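Local coordinates for kinesin-like protein Nod (Drosophila melanogaster, PDB 3DC4) that binds and hydrolyses ATP as the catalytic motor domain of a microtubule plus-end-binding kinesin required for meiotic segregation of non-exchange chromosomes, at residues S22-A27 with L306-C311. Numbering follows the deposited sequence.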
loop_
_atom_site.group_PDB
_atom_site.type_symbol
_atom_site.label_atom_id
_atom_site.label_comp_id
_atom_site.label_asym_id
_atom_site.label_seq_id
_atom_site.Cartn_x
_atom_site.Cartn_y
_atom_site.Cartn_z
ATOM N N SER A 22 6.386 -14.232 1.194
ATOM C CA SER A 22 7.014 -14.392 2.501
ATOM C C SER A 22 6.027 -14.100 3.627
ATOM O O SER A 22 6.087 -14.717 4.694
ATOM C CB SER A 22 8.238 -13.479 2.637
ATOM O OG SER A 22 9.328 -13.968 1.870
ATOM N N ALA A 23 5.113 -13.166 3.384
ATOM C CA ALA A 23 4.123 -12.809 4.388
ATOM C C ALA A 23 3.037 -11.909 3.824
ATOM O O ALA A 23 3.320 -10.958 3.097
ATOM C CB ALA A 23 4.809 -12.120 5.570
ATOM N N VAL A 24 1.790 -12.235 4.144
ATOM C CA VAL A 24 0.650 -11.434 3.721
ATOM C C VAL A 24 -0.009 -11.001 5.026
ATOM O O VAL A 24 -0.522 -11.833 5.770
ATOM C CB VAL A 24 -0.345 -12.249 2.873
ATOM C CG1 VAL A 24 -1.538 -11.379 2.500
ATOM C CG2 VAL A 24 0.343 -12.750 1.601
ATOM N N ARG A 25 0.030 -9.703 5.309
ATOM C CA ARG A 25 -0.527 -9.162 6.541
ATOM C C ARG A 25 -1.724 -8.241 6.299
ATOM O O ARG A 25 -1.800 -7.547 5.280
ATOM C CB ARG A 25 0.560 -8.388 7.300
ATOM C CG ARG A 25 1.851 -9.152 7.574
ATOM C CD ARG A 25 1.641 -10.369 8.464
ATOM N NE ARG A 25 2.729 -10.529 9.433
ATOM C CZ ARG A 25 2.840 -9.807 10.545
ATOM N NH1 ARG A 25 1.925 -8.887 10.825
ATOM N NH2 ARG A 25 3.864 -9.995 11.372
ATOM N N ILE A 26 -2.654 -8.234 7.247
ATOM C CA ILE A 26 -3.834 -7.391 7.135
ATOM C C ILE A 26 -4.044 -6.571 8.402
ATOM O O ILE A 26 -4.061 -7.101 9.520
ATOM C CB ILE A 26 -5.093 -8.235 6.857
ATOM C CG1 ILE A 26 -4.952 -8.906 5.485
ATOM C CG2 ILE A 26 -6.346 -7.345 6.886
ATOM C CD1 ILE A 26 -6.074 -9.825 5.106
ATOM N N ALA A 27 -4.191 -5.266 8.215
ATOM C CA ALA A 27 -4.403 -4.358 9.324
ATOM C C ALA A 27 -5.638 -3.511 9.051
ATOM O O ALA A 27 -5.998 -3.284 7.894
ATOM C CB ALA A 27 -3.193 -3.453 9.487
ATOM N N LEU A 306 3.261 -8.593 1.261
ATOM C CA LEU A 306 2.035 -7.866 0.960
ATOM C C LEU A 306 1.310 -7.510 2.252
ATOM O O LEU A 306 0.993 -8.385 3.057
ATOM C CB LEU A 306 1.130 -8.715 0.060
ATOM C CG LEU A 306 -0.262 -8.189 -0.300
ATOM C CD1 LEU A 306 -0.151 -6.833 -0.964
ATOM C CD2 LEU A 306 -0.965 -9.184 -1.222
ATOM N N THR A 307 1.060 -6.219 2.449
ATOM C CA THR A 307 0.366 -5.755 3.642
ATOM C C THR A 307 -0.826 -4.874 3.277
ATOM O O THR A 307 -0.691 -3.874 2.564
ATOM C CB THR A 307 1.310 -4.967 4.570
ATOM O OG1 THR A 307 2.333 -5.842 5.062
ATOM C CG2 THR A 307 0.532 -4.390 5.757
ATOM N N PHE A 308 -1.997 -5.275 3.765
ATOM C CA PHE A 308 -3.253 -4.562 3.530
ATOM C C PHE A 308 -3.578 -3.650 4.692
ATOM O O PHE A 308 -3.405 -4.034 5.848
ATOM C CB PHE A 308 -4.421 -5.545 3.411
ATOM C CG PHE A 308 -4.452 -6.321 2.136
ATOM C CD1 PHE A 308 -5.083 -5.797 1.011
ATOM C CD2 PHE A 308 -3.897 -7.593 2.070
ATOM C CE1 PHE A 308 -5.173 -6.540 -0.162
ATOM C CE2 PHE A 308 -3.981 -8.347 0.903
ATOM C CZ PHE A 308 -4.622 -7.815 -0.218
ATOM N N LEU A 309 -4.056 -2.450 4.394
ATOM C CA LEU A 309 -4.468 -1.526 5.440
ATOM C C LEU A 309 -5.895 -1.137 5.113
ATOM O O LEU A 309 -6.141 -0.348 4.191
ATOM C CB LEU A 309 -3.592 -0.269 5.488
ATOM C CG LEU A 309 -4.008 0.775 6.540
ATOM C CD1 LEU A 309 -3.961 0.163 7.942
ATOM C CD2 LEU A 309 -3.055 1.974 6.479
ATOM N N ALA A 310 -6.835 -1.727 5.844
ATOM C CA ALA A 310 -8.258 -1.441 5.662
ATOM C C ALA A 310 -8.588 -0.232 6.505
ATOM O O ALA A 310 -8.399 -0.247 7.714
ATOM C CB ALA A 310 -9.100 -2.622 6.136
ATOM N N CYS A 311 -9.061 0.821 5.867
ATOM C CA CYS A 311 -9.431 2.020 6.592
ATOM C C CYS A 311 -10.949 2.010 6.654
ATOM O O CYS A 311 -11.602 1.822 5.628
ATOM C CB CYS A 311 -8.941 3.262 5.845
ATOM S SG CYS A 311 -7.084 3.419 5.811
HETATM O O HOH W 1 3.710 -8.248 4.850
#
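R25 and F308 sit at the middle of a parallel strand pair, 23-27 with 306-311. F308 N donates to R25 O at 2.7 Å. T307 CA approaches the same oxygen through a CA-H...O contact. R25 N donates to L306 O at 2.8 Å. Three more backbone bonds continue the ladder: L306 N to A23 O, A27 N to F308 O, and A310 N to A27 O. The bonding residues alternate along each strand, so V24 and I26 turn their own N-H and C=O groups away from strand 306-311. V24 still meets it through a CA-H...O contact, CA to L306 O at 3.1 Å.

On the face of V24, I26, L306 and F308 the packing is apolar. The side chains of I26 and F308 run alongside each other. I26 CG1, anti to its carbonyl carbon (chi1 -65°), comes obliquely to the ring at F308 CD2, 3.8 Å away. V24 CG1 touches the rim of the ring at F308 CE2.

The other face carries R25, A27, T307 and L309. The aliphatic start of R25 runs beside T307, with CB 3.8 Å from OG1. Past CG the R25 chain folds away from strand 306-311. Water 1 links the two strands here: it donates to A23 O and is hydrogen-bonded to T307 OG1 at 2.8 Å. Farther along, A27 CB packs on L309 CD1 at 4.0 Å.

The pair belongs to the central sheet of the kinesin motor domain. The C-terminal end of strand 306-311 runs toward the nucleotide site, with A310 near G102 of the predicted ATP-binding loop. The backbones of T307 and L309 bond to strand 96-101, while I26 bonds to D66. Helix 267-279 packs on L306 and F308, and helix 319-335 meets I26, F308 and A310.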